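Glutamine cyclotransferase (PDB 6QRO) probably catalyses the zinc-dependent cyclisation of N-terminal glutamine to pyroglutamate on peptides and proteins, as a type II glutaminyl cyclase. Local coordinates at residues 48-54 against 164-168; 96-102 against 153-157. All coordinates share one frame. Residue numbers count along the deposited sequence, not the author numbering.

In the fold
Contact 1 and contact 2 sit at opposite ends of strand 157-163 in the central mixed sheet of this zinc-binding alpha/beta fold. At the start of that strand, contact 2 (96-102 against 153-157) joins the turn between strands 86-96 and 103-109 to the loop that follows helix 132-151. Past its other end, contact 1 (48-54 against 164-168) packs the loop carrying zinc ligand D167 against the start of helix 52-67; D134 and H288 are the other protein ligands. The centres of contact 1 and contact 2 are 30 Å apart, and their nearest atoms about 16 Å. Contact 2, whose centre is about 21 Å from that of the chain, is structural packing away from the metal site.

Contact 1 (48-54 against 164-168); sequences VPNTEAH and DAEDY. With ZN (zinc ion), chain E.
Start with the turn: V48 to T51 is a type II beta turn, N50 at positive phi (79°), closed by T51 N to V48 O at 3.2 Å. T51, chi1 p, is the N-cap of helix 52-67: its OG1 donates to V48 O (2.7 Å) and accepts from H54 N (3.3 Å). In H54, chi1 t carries the ring toward D164, also chi1 t, and chi2 near 97° turns it so that NE2 of H54 donates to OD2 of D164 at 2.8 Å. H54 ND1 bonds to the R47 carbonyl, and D164 OD2 also takes the Q90 backbone NH. This buried His-carboxylate pair ties the helix start to the loop after strand 157-163, which supplies a zinc ligand of the M28 peptidase-type fold: D167 binds ZN through OD1 (2.3 Å) and OD2 (2.0 Å), alongside D134, H288 and a water. A165 takes a left-handed backbone (54/35). Backbones come closest at P49 and A165, CA to CA 6.6 Å. The exo-puckered P49 ring rests against A165 and Y168 (chi1 -146°, between wells; chi2 -72°), CG to A165 CB 4.4 Å and CD to the edge of Y168 at CD2 4.0 Å. A water bridges P49 O (2.7 Å) and Y168 OH (2.9 Å).

Contact 2 (96-102 against 153-157); sequences FQPEKSR and APAIG
Strand 103-109, helix 132-151 and strand 157-163 form a beta-alpha-beta crossover between neighbouring parallel strands inside the central sheet; segment 153-157 is its return from helix to strand, and 96-102 leads from strand 86-96 into its first strand. F96 ends its strand with chi1 m; its CB points at the other segment but the ring turns away, onto A146 and I149 of the helix, while its O lies 3.8 Å from G157 CA. Q97, with a left-handed backbone (46/62), opens a type I beta turn to K100 through P98 and E99, closed by K100 N to Q97 O at 2.8 Å. The Q97 side chain, m then t with chi3 near 99°, reaches across so that NE2 donates to P154 O at 3.2 Å. K100 faces G157, CA to CA 5.3 Å, its CB 3.9 Å from G157 N; from chi1 m and a chi2 of -91° the chain runs on extended, and NZ donates to A155 O at 3.0 Å. R102 lies opposite I156, CA to CA 5.8 Å; its guanidinium forms a salt bridge with E201, and NH1 lies 4.1 Å from I156 CG2. Its carbonyl begins the strand pairing continued by G157 with V104: R102 O accepts from G157 N at 2.9 Å.

Contact 1 (48-54 against 164-168)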
loop_
_atom_site.group_PDB
_atom_site.type_symbol
_atom_site.label_atom_id
_atom_site.label_comp_id
_atom_site.label_asym_id
_atom_site.label_seq_id
_atom_site.Cartn_x
_atom_site.Cartn_y
_atom_site.Cartn_z
ATOM N N VAL A 48 -6.401 -13.357 1.867
ATOM C CA VAL A 48 -7.155 -13.251 3.123
ATOM C C VAL A 48 -6.326 -13.834 4.265
ATOM O O VAL A 48 -5.837 -14.968 4.153
ATOM C CB VAL A 48 -8.512 -13.974 3.031
ATOM C CG1 VAL A 48 -9.232 -13.929 4.374
ATOM C CG2 VAL A 48 -9.374 -13.363 1.956
ATOM N N PRO A 49 -6.118 -13.098 5.361
ATOM C CA PRO A 49 -5.379 -13.658 6.498
ATOM C C PRO A 49 -5.980 -14.979 6.986
ATOM O O PRO A 49 -7.200 -15.126 7.101
ATOM C CB PRO A 49 -5.478 -12.550 7.547
ATOM C CG PRO A 49 -5.558 -11.298 6.723
ATOM C CD PRO A 49 -6.372 -11.656 5.527
ATOM N N ASN A 50 -5.095 -15.936 7.281
ATOM C CA ASN A 50 -5.418 -17.300 7.728
ATOM C C ASN A 50 -5.827 -18.225 6.588
ATOM O O ASN A 50 -6.539 -19.202 6.840
ATOM C CB ASN A 50 -6.487 -17.365 8.832
ATOM C CG ASN A 50 -6.021 -16.750 10.148
ATOM O OD1 ASN A 50 -4.840 -16.470 10.322
ATOM N ND2 ASN A 50 -6.945 -16.573 11.090
ATOM N N THR A 51 -5.520 -17.901 5.332
ATOM C CA THR A 51 -5.720 -18.834 4.231
ATOM C C THR A 51 -4.368 -19.273 3.691
ATOM O O THR A 51 -3.349 -18.620 3.917
ATOM C CB THR A 51 -6.545 -18.227 3.087
ATOM O OG1 THR A 51 -5.848 -17.107 2.517
ATOM C CG2 THR A 51 -7.906 -17.793 3.590
ATOM N N GLU A 52 -4.368 -20.377 2.943
ATOM C CA GLU A 52 -3.121 -20.846 2.342
ATOM C C GLU A 52 -2.632 -19.886 1.256
ATOM O O GLU A 52 -1.425 -19.685 1.107
ATOM C CB GLU A 52 -3.296 -22.266 1.796
ATOM C CG GLU A 52 -1.996 -22.966 1.361
ATOM C CD GLU A 52 -0.898 -23.025 2.445
ATOM O OE1 GLU A 52 0.281 -23.239 2.079
ATOM O OE2 GLU A 52 -1.193 -22.873 3.652
ATOM N N ALA A 53 -3.553 -19.316 0.464
ATOM C CA ALA A 53 -3.171 -18.341 -0.559
ATOM C C ALA A 53 -2.431 -17.155 0.046
ATOM O O ALA A 53 -1.513 -16.604 -0.568
ATOM C CB ALA A 53 -4.405 -17.852 -1.312
ATOM N N HIS A 54 -2.876 -16.705 1.216
ATOM C CA HIS A 54 -2.179 -15.676 1.975
ATOM C C HIS A 54 -0.765 -16.130 2.347
ATOM O O HIS A 54 0.199 -15.362 2.233
ATOM C CB HIS A 54 -3.029 -15.379 3.205
ATOM C CG HIS A 54 -2.606 -14.196 4.015
ATOM N ND1 HIS A 54 -3.191 -12.958 3.869
ATOM C CD2 HIS A 54 -1.718 -14.075 5.027
ATOM C CE1 HIS A 54 -2.660 -12.114 4.734
ATOM N NE2 HIS A 54 -1.772 -12.770 5.457
ATOM N N ASP A 164 0.108 -6.215 6.648
ATOM C CA ASP A 164 -0.935 -7.226 6.638
ATOM C C ASP A 164 -2.190 -6.731 7.357
ATOM O O ASP A 164 -2.165 -5.743 8.100
ATOM C CB ASP A 164 -0.426 -8.508 7.303
ATOM C CG ASP A 164 -1.142 -9.750 6.818
ATOM O OD1 ASP A 164 -2.162 -9.625 6.101
ATOM O OD2 ASP A 164 -0.681 -10.852 7.175
ATOM N N ALA A 165 -3.297 -7.434 7.105
ATOM C CA ALA A 165 -4.526 -7.307 7.895
ATOM C C ALA A 165 -4.997 -5.856 7.974
ATOM O O ALA A 165 -5.526 -5.413 8.998
ATOM C CB ALA A 165 -4.348 -7.908 9.296
ATOM N N GLU A 166 -4.783 -5.111 6.887
ATOM C CA GLU A 166 -5.258 -3.739 6.779
ATOM C C GLU A 166 -6.736 -3.669 6.436
ATOM O O GLU A 166 -7.415 -2.730 6.867
ATOM C CB GLU A 166 -4.456 -3.016 5.701
ATOM C CG GLU A 166 -4.872 -1.593 5.345
ATOM C CD GLU A 166 -5.862 -1.540 4.154
ATOM O OE1 GLU A 166 -6.268 -2.616 3.670
ATOM O OE2 GLU A 166 -6.209 -0.434 3.680
ATOM N N ASP A 167 -7.237 -4.641 5.665
ATOM C CA ASP A 167 -8.519 -4.553 4.977
ATOM C C ASP A 167 -9.552 -5.530 5.535
ATOM O O ASP A 167 -10.445 -5.974 4.808
ATOM C CB ASP A 167 -8.332 -4.800 3.480
ATOM C CG ASP A 167 -9.052 -3.780 2.639
ATOM O OD1 ASP A 167 -9.578 -2.813 3.208
ATOM O OD2 ASP A 167 -9.072 -3.908 1.419
ATOM N N TYR A 168 -9.455 -5.846 6.829
ATOM C CA TYR A 168 -10.337 -6.783 7.519
ATOM C C TYR A 168 -11.279 -6.039 8.453
ATOM O O TYR A 168 -11.714 -6.578 9.463
ATOM C CB TYR A 168 -9.509 -7.791 8.318
ATOM C CG TYR A 168 -10.020 -9.217 8.460
ATOM C CD1 TYR A 168 -11.125 -9.512 9.280
ATOM C CD2 TYR A 168 -9.326 -10.283 7.902
ATOM C CE1 TYR A 168 -11.564 -10.815 9.456
ATOM C CE2 TYR A 168 -9.747 -11.598 8.089
ATOM C CZ TYR A 168 -10.866 -11.862 8.871
ATOM O OH TYR A 168 -11.296 -13.171 9.058
HETATM ZN ZN ZN E . -9.895 -2.103 1.023
HETATM O O HOH W 1 -9.746 -15.309 7.855
HETATM O O HOH W 2 -10.153 -0.364 1.031
#

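Contact 2 (96-102 against 153-157)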
loop_
_atom_site.group_PDB
_atom_site.type_symbol
_atom_site.label_atom_id
_atom_site.label_comp_id
_atom_site.label_asym_id
_atom_site.label_seq_id
_atom_site.Cartn_x
_atom_site.Cartn_y
_atom_site.Cartn_z
ATOM N N PHE A 96 16.619 -1.852 2.614
ATOM C CA PHE A 96 17.633 -1.763 1.578
ATOM C C PHE A 96 18.768 -0.884 2.072
ATOM O O PHE A 96 18.529 0.172 2.665
ATOM C CB PHE A 96 17.051 -1.222 0.272
ATOM C CG PHE A 96 16.084 -2.167 -0.407
ATOM C CD1 PHE A 96 14.759 -2.246 -0.016
ATOM C CD2 PHE A 96 16.518 -2.979 -1.451
ATOM C CE1 PHE A 96 13.892 -3.101 -0.658
ATOM C CE2 PHE A 96 15.658 -3.836 -2.087
ATOM C CZ PHE A 96 14.339 -3.899 -1.686
ATOM N N GLN A 97 19.993 -1.354 1.852
ATOM C CA GLN A 97 21.198 -0.765 2.422
ATOM C C GLN A 97 20.957 -0.483 3.905
ATOM O O GLN A 97 21.024 0.676 4.338
ATOM C CB GLN A 97 21.627 0.496 1.688
ATOM C CG GLN A 97 21.690 0.353 0.175
ATOM C CD GLN A 97 21.981 1.672 -0.504
ATOM O OE1 GLN A 97 23.126 1.959 -0.883
ATOM N NE2 GLN A 97 20.959 2.519 -0.602
ATOM N N PRO A 98 20.693 -1.519 4.707
ATOM C CA PRO A 98 20.280 -1.298 6.102
ATOM C C PRO A 98 21.321 -0.590 6.965
ATOM O O PRO A 98 20.995 -0.218 8.105
ATOM C CB PRO A 98 20.010 -2.717 6.611
ATOM C CG PRO A 98 20.900 -3.569 5.793
ATOM C CD PRO A 98 20.964 -2.943 4.432
ATOM N N GLU A 99 22.566 -0.434 6.498
ATOM C CA GLU A 99 23.525 0.345 7.269
ATOM C C GLU A 99 23.328 1.846 7.081
ATOM O O GLU A 99 23.767 2.622 7.937
ATOM C CB GLU A 99 24.967 -0.061 6.928
ATOM C CG GLU A 99 25.480 0.424 5.575
ATOM C CD GLU A 99 25.010 -0.435 4.422
ATOM O OE1 GLU A 99 24.270 -1.415 4.684
ATOM O OE2 GLU A 99 25.392 -0.131 3.261
ATOM N N LYS A 100 22.649 2.277 6.014
ATOM C CA LYS A 100 22.411 3.708 5.811
ATOM C C LYS A 100 21.452 4.214 6.884
ATOM O O LYS A 100 20.361 3.664 7.059
ATOM C CB LYS A 100 21.791 3.979 4.439
ATOM C CG LYS A 100 22.521 3.515 3.183
ATOM C CD LYS A 100 23.452 4.571 2.611
ATOM C CE LYS A 100 23.995 4.128 1.254
ATOM N NZ LYS A 100 24.522 5.257 0.427
ATOM N N SER A 101 21.841 5.273 7.592
ATOM C CA SER A 101 20.987 5.799 8.652
ATOM C C SER A 101 19.915 6.768 8.145
ATOM O O SER A 101 18.904 6.949 8.830
ATOM C CB SER A 101 21.828 6.453 9.758
ATOM O OG SER A 101 22.809 7.338 9.257
ATOM N N ARG A 102 20.099 7.392 6.982
ATOM C CA ARG A 102 19.074 8.257 6.402
ATOM C C ARG A 102 18.166 7.419 5.511
ATOM O O ARG A 102 18.613 6.869 4.503
ATOM C CB ARG A 102 19.741 9.391 5.624
ATOM C CG ARG A 102 20.441 10.407 6.547
ATOM C CD ARG A 102 21.195 11.470 5.772
ATOM N NE ARG A 102 20.558 11.802 4.506
ATOM C CZ ARG A 102 19.601 12.714 4.381
ATOM N NH1 ARG A 102 19.055 12.962 3.193
ATOM N NH2 ARG A 102 19.162 13.354 5.459
ATOM N N ALA A 153 21.721 1.668 -7.089
ATOM C CA ALA A 153 21.518 1.916 -5.671
ATOM C C ALA A 153 21.259 3.404 -5.465
ATOM O O ALA A 153 21.964 4.239 -6.051
ATOM C CB ALA A 153 22.723 1.457 -4.859
ATOM N N PRO A 154 20.231 3.780 -4.708
ATOM C CA PRO A 154 20.028 5.194 -4.394
ATOM C C PRO A 154 21.013 5.650 -3.328
ATOM O O PRO A 154 21.634 4.850 -2.634
ATOM C CB PRO A 154 18.580 5.235 -3.887
ATOM C CG PRO A 154 18.355 3.870 -3.320
ATOM C CD PRO A 154 19.156 2.926 -4.175
ATOM N N ALA A 155 21.088 6.970 -3.150
ATOM C CA ALA A 155 21.988 7.505 -2.134
ATOM C C ALA A 155 21.454 7.252 -0.733
ATOM O O ALA A 155 22.239 7.115 0.213
ATOM C CB ALA A 155 22.219 9.003 -2.362
ATOM N N ILE A 156 20.139 7.203 -0.575
ATOM C CA ILE A 156 19.520 7.044 0.728
ATOM C C ILE A 156 19.082 5.598 0.898
ATOM O O ILE A 156 18.838 4.871 -0.064
ATOM C CB ILE A 156 18.316 7.992 0.923
ATOM C CG1 ILE A 156 17.342 7.841 -0.256
ATOM C CG2 ILE A 156 18.778 9.411 1.147
ATOM C CD1 ILE A 156 15.933 8.328 0.015
ATOM N N GLY A 157 18.929 5.191 2.149
ATOM C CA GLY A 157 18.311 3.917 2.424
ATOM C C GLY A 157 16.821 3.944 2.133
ATOM O O GLY A 157 16.173 4.993 2.139
#